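Local coordinates for protein enolase from the environmental genome shotgun sequencing of the Sargasso Sea (PDB 2QGY) that is of unknown function but belongs to the enolase superfamily, binds magnesium and probably acts on a carboxylate substrate, as its relatives do, at residues A[63-68]-A[375-380]; A[16-21]-A[37-42]; A[163-168]-A[345-350]; A[134-139]-A[325-330]. One frame throughout, in Å; residues are numbered along the deposited sequence.

The contacts fall into two groups, matching the two domains of an enolase-superfamily fold. Interactions 1 and 2, with centres 7 Å apart, belong to the antiparallel sheet of the N-terminal domain: strand 13-21 lies between 37-43 and 373-379, so the chain end returns to the domain where it began, and helix 60-74 packs on this sheet. Interactions 3 and 4, 8 Å apart, lie in the C-terminal barrel, at strand 135-141, its parallel neighbour 327-329, and the adjoining hairpin and loop. Along the chain interaction 2 closes first; interactions 3 and 4, whose segments alternate, both fall between the two segments of interaction 1. The groups stand 25 to 35 Å apart, centre to centre.

Interaction 1: residues A[63-68]-A[375-380]; sequences IAIIIK and YSLDEK
Lys68 reaches from helix 60-74 across Leu377 and Glu379, which project toward it from strand 373-379. The helix and strand segments run almost parallel, 6° apart, with their axes 10.2 Å from each other, so the contact is made mostly by side chains. At the root of the lysine, CB lies 4.2 Å from Leu377 CD2. CG, set anti to the backbone N (chi1 179°), comes within 3.9 Å of Glu379 OE1. CD meets both partners, 3.3 Å from Glu379 OE1 and 3.8 Å from Leu377 CD2. CE still borders Glu379 OE1, and NZ ends 4.0 Å from it in a long salt bridge, with Leu377 CD1 also close by. The lysine crosses both partners at about a right angle. Ile65 adds its CD1 tip, 4.0 Å from Leu377 CD2. Glu379 has a second partner, Arg72, which pairs with OE2 through NE and also brings a like charge near Lys68 NZ. The contact is thus mixed: the lysine's methylenes run across leucine and carboxylate, while the carboxylate, shared between Lys68 and Arg72, probably offsets the two neighbouring positive charges.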
# COMPACT_ATOMS: atom_id res chain seq x y z
N ILE A 63 9.55 -2.55 -6.61
CA ILE A 63 8.43 -2.63 -7.54
C ILE A 63 8.79 -3.55 -8.72
O ILE A 63 8.00 -4.45 -9.11
CB ILE A 63 7.99 -1.22 -7.98
CG1 ILE A 63 7.36 -0.45 -6.79
CG2 ILE A 63 7.01 -1.28 -9.18
CD1 ILE A 63 7.25 1.04 -7.06
N ALA A 64 9.98 -3.35 -9.28
CA ALA A 64 10.43 -4.17 -10.42
C ALA A 64 10.50 -5.67 -10.09
O ALA A 64 10.15 -6.52 -10.92
CB ALA A 64 11.78 -3.68 -10.90
N ILE A 65 10.99 -5.99 -8.90
CA ILE A 65 11.06 -7.36 -8.44
C ILE A 65 9.67 -8.00 -8.29
O ILE A 65 9.47 -9.16 -8.68
CB ILE A 65 11.91 -7.47 -7.15
CG1 ILE A 65 13.38 -7.15 -7.45
CG2 ILE A 65 11.72 -8.84 -6.45
CD1 ILE A 65 14.01 -7.96 -8.58
N ILE A 66 8.72 -7.23 -7.79
CA ILE A 66 7.32 -7.65 -7.74
C ILE A 66 6.74 -7.89 -9.13
O ILE A 66 6.13 -8.93 -9.38
CB ILE A 66 6.45 -6.66 -6.92
CG1 ILE A 66 6.88 -6.70 -5.45
CG2 ILE A 66 4.96 -7.01 -7.05
CD1 ILE A 66 6.26 -5.51 -4.66
N ILE A 67 6.95 -6.94 -10.06
CA ILE A 67 6.55 -7.19 -11.44
C ILE A 67 7.15 -8.49 -11.95
O ILE A 67 6.46 -9.29 -12.59
CB ILE A 67 7.00 -6.02 -12.39
CG1 ILE A 67 6.25 -4.74 -12.03
CG2 ILE A 67 6.77 -6.39 -13.88
CD1 ILE A 67 6.82 -3.47 -12.69
N LYS A 68 8.44 -8.69 -11.70
CA LYS A 68 9.12 -9.91 -12.15
C LYS A 68 8.47 -11.16 -11.54
O LYS A 68 8.25 -12.16 -12.25
CB LYS A 68 10.62 -9.87 -11.79
CG LYS A 68 11.35 -11.16 -12.25
CD LYS A 68 12.88 -11.04 -12.19
CE LYS A 68 13.47 -11.79 -10.98
NZ LYS A 68 14.99 -11.88 -10.98
N TYR A 375 19.19 0.59 -13.83
CA TYR A 375 18.91 -0.82 -13.55
C TYR A 375 18.05 -1.40 -14.65
O TYR A 375 17.26 -0.70 -15.28
CB TYR A 375 18.22 -0.99 -12.18
CG TYR A 375 19.02 -0.45 -11.01
CD1 TYR A 375 20.34 -0.87 -10.78
CD2 TYR A 375 18.47 0.49 -10.13
CE1 TYR A 375 21.09 -0.36 -9.73
CE2 TYR A 375 19.22 1.01 -9.07
CZ TYR A 375 20.52 0.58 -8.88
OH TYR A 375 21.26 1.08 -7.83
N SER A 376 18.23 -2.68 -14.91
CA SER A 376 17.40 -3.35 -15.90
C SER A 376 17.32 -4.85 -15.61
O SER A 376 18.19 -5.43 -14.93
CB SER A 376 17.86 -3.04 -17.33
OG SER A 376 19.11 -3.63 -17.63
N LEU A 377 16.26 -5.46 -16.08
CA LEU A 377 16.00 -6.85 -15.81
C LEU A 377 15.54 -7.44 -17.11
O LEU A 377 14.78 -6.80 -17.84
CB LEU A 377 14.89 -6.93 -14.76
CG LEU A 377 14.69 -8.03 -13.74
CD1 LEU A 377 16.02 -8.68 -13.27
CD2 LEU A 377 13.92 -7.39 -12.54
N ASP A 378 16.04 -8.63 -17.44
CA ASP A 378 15.61 -9.37 -18.62
C ASP A 378 15.34 -10.82 -18.20
O ASP A 378 16.25 -11.55 -17.75
CB ASP A 378 16.66 -9.30 -19.74
CG ASP A 378 16.13 -9.77 -21.10
OD1 ASP A 378 15.06 -10.43 -21.16
OD2 ASP A 378 16.79 -9.47 -22.13
N GLU A 379 14.08 -11.22 -18.38
CA GLU A 379 13.53 -12.44 -17.80
C GLU A 379 12.81 -13.25 -18.88
O GLU A 379 12.08 -12.70 -19.69
CB GLU A 379 12.56 -12.04 -16.68
CG GLU A 379 11.84 -13.17 -15.97
CD GLU A 379 12.69 -13.86 -14.92
OE1 GLU A 379 13.72 -13.28 -14.48
OE2 GLU A 379 12.33 -14.99 -14.53
N LYS A 380 13.04 -14.56 -18.88
CA LYS A 380 12.34 -15.47 -19.79
C LYS A 380 11.35 -16.32 -19.02
O LYS A 380 10.41 -16.88 -19.59
CB LYS A 380 13.33 -16.39 -20.51
CG LYS A 380 14.13 -15.75 -21.61
CD LYS A 380 15.40 -16.54 -21.83
CE LYS A 380 16.51 -15.69 -22.45
NZ LYS A 380 17.84 -16.13 -21.97

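Interaction 2: residues A[16-21]-A[37-42]; sequences LKIWIT and IIIKIT
Four backbone hydrogen bonds pair Lys17 with Lys40 and Trp19 with Ile38, joining two antiparallel strands whose axes approach to 4.7 Å. All four are nearly straight, the straightest running from Trp19 N to Ile38 O at 2.9 Å and 173°. The non-hydrogen-bonded pairs that alternate with them, such as Ile18 with Ile39, add CA-H...O contacts, of which Ile39 CA to Lys17 O is the shortest at 3.1 Å. On one face the two strands present only aliphatic side chains. Ile18 lies side by side with both Ile37 and Ile39, its CG2 being 4.0 Å from Ile37 CG2 and its CG1 3.9 Å from Ile39 CG2, which stands anti to its own carbonyl carbon; Leu16 CD1 meets Ile41 CG1 at 3.9 Å. Helix 60-74 covers this face through Ala64, Ile67 and Phe71. The other face carries Trp19, Ile38 and the two lysines. With CG anti to the carbonyl carbon (chi1 -65°), the indole turns its edge to the neighbouring strand: CE3 is 3.4 Å from Ile38 O, which lies in the ring plane, and CZ3 is 4.0 Å from Lys40 CB. Lys17 CG sits over one ring face, offset toward the rim. The polar ends lead elsewhere, Trp19 NE1 to Ser370 and Lys40 NZ to Glu48 and Glu366. These two strands are thus aliphatic beneath the helix and, on the reverse, hold aromatic and charged groups with partners beyond them.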
# COMPACT_ATOMS: atom_id res chain seq x y z
N LEU A 16 10.08 -10.89 -20.33
CA LEU A 16 9.91 -9.61 -19.62
C LEU A 16 11.21 -8.84 -19.68
O LEU A 16 12.27 -9.38 -19.41
CB LEU A 16 9.50 -9.84 -18.16
CG LEU A 16 9.40 -8.62 -17.20
CD1 LEU A 16 8.27 -7.69 -17.57
CD2 LEU A 16 9.24 -9.10 -15.75
N LYS A 17 11.09 -7.55 -20.00
CA LYS A 17 12.17 -6.60 -19.78
C LYS A 17 11.65 -5.43 -18.93
O LYS A 17 10.53 -4.94 -19.13
CB LYS A 17 12.62 -6.05 -21.13
CG LYS A 17 13.87 -5.13 -21.07
CD LYS A 17 15.09 -5.78 -20.42
CE LYS A 17 16.30 -4.83 -20.39
NZ LYS A 17 17.06 -4.86 -21.69
N ILE A 18 12.50 -5.00 -18.01
CA ILE A 18 12.20 -3.84 -17.16
C ILE A 18 13.41 -2.91 -17.22
O ILE A 18 14.55 -3.38 -17.11
CB ILE A 18 11.95 -4.25 -15.68
CG1 ILE A 18 10.81 -5.25 -15.58
CG2 ILE A 18 11.66 -2.97 -14.78
CD1 ILE A 18 10.58 -5.81 -14.14
N TRP A 19 13.15 -1.61 -17.38
CA TRP A 19 14.19 -0.59 -17.21
C TRP A 19 13.76 0.30 -16.08
O TRP A 19 12.58 0.65 -15.99
CB TRP A 19 14.28 0.30 -18.44
CG TRP A 19 14.71 -0.35 -19.71
CD1 TRP A 19 15.96 -0.32 -20.24
CD2 TRP A 19 13.89 -1.06 -20.65
NE1 TRP A 19 15.99 -0.99 -21.45
CE2 TRP A 19 14.73 -1.46 -21.72
CE3 TRP A 19 12.52 -1.39 -20.69
CZ2 TRP A 19 14.25 -2.18 -22.82
CZ3 TRP A 19 12.05 -2.14 -21.78
CH2 TRP A 19 12.91 -2.49 -22.84
N ILE A 20 14.72 0.66 -15.21
CA ILE A 20 14.50 1.78 -14.29
C ILE A 20 15.44 2.90 -14.69
O ILE A 20 16.68 2.73 -14.64
CB ILE A 20 14.80 1.35 -12.84
CG1 ILE A 20 13.92 0.15 -12.45
CG2 ILE A 20 14.70 2.58 -11.88
CD1 ILE A 20 14.17 -0.35 -11.01
N THR A 21 14.89 4.02 -15.13
CA THR A 21 15.74 5.10 -15.61
C THR A 21 16.48 5.78 -14.44
O THR A 21 15.97 5.84 -13.32
CB THR A 21 14.99 6.13 -16.51
OG1 THR A 21 13.92 6.76 -15.76
CG2 THR A 21 14.39 5.41 -17.73
N ILE A 37 9.91 3.47 -14.31
CA ILE A 37 9.92 2.02 -14.40
C ILE A 37 9.07 1.69 -15.60
O ILE A 37 7.86 1.81 -15.56
CB ILE A 37 9.31 1.38 -13.13
CG1 ILE A 37 10.05 1.87 -11.88
CG2 ILE A 37 9.25 -0.17 -13.29
CD1 ILE A 37 9.36 1.49 -10.52
N ILE A 38 9.72 1.26 -16.67
CA ILE A 38 9.04 0.96 -17.92
C ILE A 38 9.28 -0.51 -18.23
O ILE A 38 10.39 -0.99 -18.05
CB ILE A 38 9.59 1.85 -19.02
CG1 ILE A 38 9.23 3.31 -18.69
CG2 ILE A 38 9.00 1.44 -20.36
CD1 ILE A 38 9.76 4.33 -19.64
N ILE A 39 8.24 -1.23 -18.64
CA ILE A 39 8.38 -2.67 -18.93
C ILE A 39 7.95 -3.00 -20.35
O ILE A 39 7.15 -2.31 -20.96
CB ILE A 39 7.59 -3.55 -17.90
CG1 ILE A 39 6.09 -3.63 -18.24
CG2 ILE A 39 7.79 -3.02 -16.47
CD1 ILE A 39 5.34 -4.64 -17.35
N LYS A 40 8.51 -4.10 -20.87
CA LYS A 40 8.03 -4.64 -22.13
C LYS A 40 7.85 -6.14 -21.92
O LYS A 40 8.76 -6.82 -21.46
CB LYS A 40 9.05 -4.39 -23.25
CG LYS A 40 8.46 -4.75 -24.59
CD LYS A 40 9.46 -4.60 -25.76
CE LYS A 40 10.29 -5.83 -25.97
NZ LYS A 40 11.21 -5.58 -27.15
N ILE A 41 6.66 -6.63 -22.25
CA ILE A 41 6.30 -8.04 -22.16
C ILE A 41 6.16 -8.52 -23.60
O ILE A 41 5.57 -7.82 -24.42
CB ILE A 41 4.96 -8.21 -21.40
CG1 ILE A 41 5.17 -7.95 -19.89
CG2 ILE A 41 4.35 -9.59 -21.65
CD1 ILE A 41 3.93 -8.13 -19.03
N THR A 42 6.72 -9.70 -23.90
CA THR A 42 6.54 -10.34 -25.21
C THR A 42 5.76 -11.64 -25.01
O THR A 42 6.10 -12.45 -24.12
CB THR A 42 7.91 -10.69 -25.87
OG1 THR A 42 8.76 -9.53 -25.82
CG2 THR A 42 7.72 -11.12 -27.36

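Interaction 3: residues A[163-168]-A[345-350]; sequences KKYGGI and FDIIDN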
# COMPACT_ATOMS: atom_id res chain seq x y z
N LYS A 163 2.63 28.66 -24.02
CA LYS A 163 2.39 27.41 -24.71
C LYS A 163 0.91 27.10 -24.88
O LYS A 163 0.55 26.17 -25.59
CB LYS A 163 3.10 26.25 -23.98
CG LYS A 163 4.62 26.40 -23.88
CD LYS A 163 5.32 26.35 -25.24
CE LYS A 163 4.99 25.08 -26.02
NZ LYS A 163 4.80 25.37 -27.48
N LYS A 164 0.05 27.88 -24.24
CA LYS A 164 -1.40 27.76 -24.43
C LYS A 164 -1.98 26.40 -24.02
O LYS A 164 -2.89 25.89 -24.68
CB LYS A 164 -1.79 28.11 -25.88
CG LYS A 164 -1.40 29.54 -26.31
CD LYS A 164 -1.53 29.74 -27.84
CE LYS A 164 -2.97 29.67 -28.33
NZ LYS A 164 -3.90 30.31 -27.37
N TYR A 165 -1.45 25.83 -22.92
CA TYR A 165 -2.04 24.63 -22.30
C TYR A 165 -3.46 24.89 -21.80
O TYR A 165 -3.89 26.04 -21.72
CB TYR A 165 -1.20 24.18 -21.11
CG TYR A 165 0.25 23.92 -21.42
CD1 TYR A 165 0.61 22.96 -22.35
CD2 TYR A 165 1.25 24.62 -20.78
CE1 TYR A 165 1.95 22.72 -22.65
CE2 TYR A 165 2.59 24.38 -21.05
CZ TYR A 165 2.92 23.43 -21.97
OH TYR A 165 4.24 23.19 -22.26
N GLY A 166 -4.18 23.83 -21.46
CA GLY A 166 -5.55 23.97 -20.97
C GLY A 166 -5.64 24.52 -19.56
O GLY A 166 -6.74 24.79 -19.07
N GLY A 167 -4.49 24.67 -18.90
CA GLY A 167 -4.43 25.04 -17.50
C GLY A 167 -3.02 24.94 -16.97
O GLY A 167 -2.16 24.34 -17.61
N ILE A 168 -2.75 25.55 -15.83
CA ILE A 168 -1.45 25.40 -15.16
C ILE A 168 -1.71 25.05 -13.70
O ILE A 168 -2.54 25.69 -13.03
CB ILE A 168 -0.58 26.70 -15.26
CG1 ILE A 168 -0.13 26.91 -16.71
CG2 ILE A 168 0.66 26.62 -14.35
CD1 ILE A 168 0.50 28.28 -16.99
N PHE A 345 1.57 10.97 -29.37
CA PHE A 345 0.64 12.08 -29.33
C PHE A 345 1.40 13.36 -29.62
O PHE A 345 2.62 13.41 -29.46
CB PHE A 345 -0.04 12.14 -27.94
CG PHE A 345 0.93 12.25 -26.80
CD1 PHE A 345 1.36 13.50 -26.35
CD2 PHE A 345 1.42 11.11 -26.17
CE1 PHE A 345 2.30 13.61 -25.28
CE2 PHE A 345 2.34 11.21 -25.10
CZ PHE A 345 2.78 12.47 -24.66
N ASP A 346 0.66 14.39 -30.04
CA ASP A 346 1.17 15.74 -30.21
C ASP A 346 0.39 16.67 -29.31
O ASP A 346 -0.85 16.62 -29.32
CB ASP A 346 0.96 16.16 -31.66
CG ASP A 346 1.90 15.46 -32.61
OD1 ASP A 346 3.10 15.79 -32.55
OD2 ASP A 346 1.44 14.58 -33.38
N ILE A 347 1.08 17.48 -28.52
CA ILE A 347 0.41 18.51 -27.71
C ILE A 347 0.26 19.70 -28.65
O ILE A 347 1.27 20.20 -29.17
CB ILE A 347 1.24 18.92 -26.47
CG1 ILE A 347 1.60 17.69 -25.58
CG2 ILE A 347 0.57 20.13 -25.71
CD1 ILE A 347 0.48 16.92 -24.95
N ILE A 348 -0.99 20.09 -28.91
CA ILE A 348 -1.27 21.28 -29.73
C ILE A 348 -2.12 22.26 -28.90
O ILE A 348 -3.30 22.01 -28.67
CB ILE A 348 -1.97 20.91 -31.07
CG1 ILE A 348 -1.14 19.88 -31.85
CG2 ILE A 348 -2.20 22.17 -31.93
CD1 ILE A 348 -1.87 19.24 -33.02
N ASP A 349 -1.51 23.35 -28.45
CA ASP A 349 -2.14 24.26 -27.51
C ASP A 349 -2.67 23.47 -26.30
O ASP A 349 -1.89 22.83 -25.59
CB ASP A 349 -3.29 25.04 -28.15
CG ASP A 349 -2.82 25.96 -29.26
OD1 ASP A 349 -1.61 26.32 -29.30
OD2 ASP A 349 -3.68 26.34 -30.09
N ASN A 350 -3.98 23.48 -26.12
CA ASN A 350 -4.62 22.95 -24.91
C ASN A 350 -5.01 21.48 -24.93
O ASN A 350 -5.67 21.03 -24.01
CB ASN A 350 -5.84 23.80 -24.51
CG ASN A 350 -6.96 23.76 -25.56
OD1 ASN A 350 -6.72 23.79 -26.76
ND2 ASN A 350 -8.21 23.72 -25.08
O HOH W 1 0.87 23.50 -26.02
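Polar contact between Lys163 and Asp349 runs through one water, which donates to both backbone carbonyls, 2.7 Å to Lys163 O and 2.9 Å to Asp349 O. No direct hydrogen bond spans the segments: Lys164 O and Asn350 N are only 3.0 Å apart, but the angle is poor. Charges of opposite sign face each other without meeting. Lys164 and Asp349, each with CG anti to its carbonyl carbon (chi1 -60° and -64°), lie side by side and point the same way; the lysine's CD and CE border the carboxylate, CD standing 3.7 Å from OD1, while NZ stays 4.8 Å from OD2. Van der Waals contact comes from Asn350, whose CB rests 3.5 Å from Gly166 N, and from Tyr165, whose ring edge at CE1 meets Ile347 CG2 at 4.2 Å. Lys163 CB lies over one face of the same ring, near its rim. The backbone turns sharply on both sides. Lys164 leaves helix 150-162 with positive phi, and Asp349 and Asn350 occupy the two corner positions of a type II' turn in the hairpin of strands 345-348 and 351-354. The helix exit and the hairpin tip thus meet at the barrel's surface, beside strand 135-141, on which Tyr165 also packs. The join is a hydrated one, with the attraction between lysine and aspartate probably damped by solvent.

Interaction 4: residues A[134-139]-A[325-330]; sequences PNVPIY and EKAEIF
Tyr139 and Glu328 form the close part of this contact between two parallel barrel strands. Glu328 CA sits over the phenol face, 4.0 Å from the ring centroid, and CB approaches Tyr139 OH to 3.3 Å; ring and carboxylate planes are 26° apart. With Tyr139 CG between the backbone N and the carbonyl carbon (chi1 74°), the ring comes over toward the 325-330 segment, its edge atom CE2 3.5 Å from Lys326 O. The hydroxyl and Glu328 OE2 both reach Lys169, OE2 also bonds Thr141, and OE1 accepts from Cys303 N; both oxygens of the carboxylate, about 6 Å from the bound magnesium, are thus held. On the face of Ile138 and Ala327, Ile138 CG2 packs against Ile329 CG2 at 3.8 Å; Val136 CG1 also touches Ala327 CB. Three backbone bonds zip the strands, Ala327 N to Pro137 O, Tyr139 N to Ala327 O and Ile329 N to Tyr139 O. Toward Pro137 and Lys326 the contact is looser: Pro137 CB meets Lys326 CG at 3.9 Å, and a water donates to Pro137 O at 2.9 Å and to Glu325 O at 2.6 Å. Lys326 NZ turns aside to Tyr223, with a weak pairing to Glu325 OE2. In the fold, strand 135-141 opens the barrel and 327-329 closes it; helix 309-320 packs outside on Val136 and Ala327, and strand 351-354 flanks 135-141 antiparallel.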
# COMPACT_ATOMS: atom_id res chain seq x y z
N PRO A 134 -10.84 12.02 -30.23
CA PRO A 134 -9.46 11.99 -30.75
C PRO A 134 -8.49 12.91 -30.00
O PRO A 134 -7.28 12.65 -29.97
CB PRO A 134 -9.64 12.47 -32.20
CG PRO A 134 -10.86 13.34 -32.15
CD PRO A 134 -11.78 12.65 -31.17
N ASN A 135 -9.04 13.95 -29.37
CA ASN A 135 -8.30 15.01 -28.68
C ASN A 135 -8.51 14.91 -27.16
O ASN A 135 -9.60 14.51 -26.74
CB ASN A 135 -8.73 16.40 -29.21
CG ASN A 135 -10.28 16.58 -29.33
OD1 ASN A 135 -10.75 17.50 -30.01
ND2 ASN A 135 -11.06 15.72 -28.67
N VAL A 136 -7.53 15.29 -26.36
CA VAL A 136 -7.72 15.23 -24.91
C VAL A 136 -7.26 16.52 -24.27
O VAL A 136 -6.09 16.84 -24.36
CB VAL A 136 -6.93 14.03 -24.31
CG1 VAL A 136 -6.91 14.10 -22.74
CG2 VAL A 136 -7.51 12.73 -24.84
N PRO A 137 -8.17 17.28 -23.63
CA PRO A 137 -7.68 18.49 -22.99
C PRO A 137 -6.61 18.17 -21.93
O PRO A 137 -6.74 17.18 -21.19
CB PRO A 137 -8.93 19.06 -22.31
CG PRO A 137 -10.10 18.52 -23.19
CD PRO A 137 -9.64 17.11 -23.48
N ILE A 138 -5.58 19.01 -21.86
CA ILE A 138 -4.50 18.82 -20.88
C ILE A 138 -4.24 20.07 -20.06
O ILE A 138 -4.64 21.17 -20.44
CB ILE A 138 -3.17 18.36 -21.58
CG1 ILE A 138 -2.84 19.24 -22.80
CG2 ILE A 138 -3.28 16.92 -22.04
CD1 ILE A 138 -2.06 20.49 -22.52
N TYR A 139 -3.54 19.92 -18.94
CA TYR A 139 -3.02 21.05 -18.21
C TYR A 139 -1.58 20.69 -17.83
O TYR A 139 -1.20 19.51 -17.83
CB TYR A 139 -3.87 21.35 -16.96
CG TYR A 139 -3.67 20.34 -15.83
CD1 TYR A 139 -2.70 20.56 -14.85
CD2 TYR A 139 -4.43 19.16 -15.77
CE1 TYR A 139 -2.47 19.60 -13.80
CE2 TYR A 139 -4.23 18.22 -14.75
CZ TYR A 139 -3.25 18.44 -13.78
OH TYR A 139 -3.07 17.53 -12.77
N GLU A 325 -11.68 15.01 -16.65
CA GLU A 325 -11.27 16.39 -16.52
C GLU A 325 -9.98 16.51 -17.31
O GLU A 325 -9.56 15.54 -17.95
CB GLU A 325 -11.03 16.79 -15.05
CG GLU A 325 -12.10 17.69 -14.49
CD GLU A 325 -12.07 19.09 -15.09
OE1 GLU A 325 -12.90 19.91 -14.66
OE2 GLU A 325 -11.24 19.40 -15.97
N LYS A 326 -9.34 17.67 -17.26
CA LYS A 326 -8.08 17.87 -17.96
C LYS A 326 -7.00 16.91 -17.44
O LYS A 326 -6.93 16.64 -16.24
CB LYS A 326 -7.65 19.32 -17.82
CG LYS A 326 -8.59 20.27 -18.60
CD LYS A 326 -8.22 21.69 -18.29
CE LYS A 326 -9.23 22.28 -17.32
NZ LYS A 326 -10.63 22.15 -17.87
N ALA A 327 -6.22 16.37 -18.38
CA ALA A 327 -5.21 15.35 -18.11
C ALA A 327 -3.86 15.98 -17.84
O ALA A 327 -3.47 16.94 -18.49
CB ALA A 327 -5.12 14.39 -19.32
N GLU A 328 -3.11 15.41 -16.87
CA GLU A 328 -1.91 16.05 -16.37
C GLU A 328 -0.67 15.79 -17.26
O GLU A 328 -0.38 14.63 -17.62
CB GLU A 328 -1.59 15.52 -14.97
CG GLU A 328 -0.35 16.17 -14.38
CD GLU A 328 -0.13 15.82 -12.91
OE1 GLU A 328 -0.48 14.68 -12.53
OE2 GLU A 328 0.35 16.69 -12.15
N ILE A 329 0.03 16.85 -17.63
CA ILE A 329 1.33 16.72 -18.31
C ILE A 329 2.42 17.48 -17.55
O ILE A 329 2.14 18.47 -16.90
CB ILE A 329 1.30 17.18 -19.80
CG1 ILE A 329 1.04 18.67 -19.89
CG2 ILE A 329 0.25 16.40 -20.63
CD1 ILE A 329 1.86 19.34 -20.97
N PHE A 330 3.64 16.96 -17.61
CA PHE A 330 4.82 17.64 -17.10
C PHE A 330 5.59 18.08 -18.33
O PHE A 330 6.21 17.26 -18.99
CB PHE A 330 5.68 16.70 -16.25
CG PHE A 330 5.17 16.53 -14.87
CD1 PHE A 330 5.76 17.21 -13.80
CD2 PHE A 330 4.08 15.71 -14.62
CE1 PHE A 330 5.26 17.04 -12.51
CE2 PHE A 330 3.56 15.55 -13.33
CZ PHE A 330 4.16 16.23 -12.27
O HOH W 2 -8.94 15.44 -20.52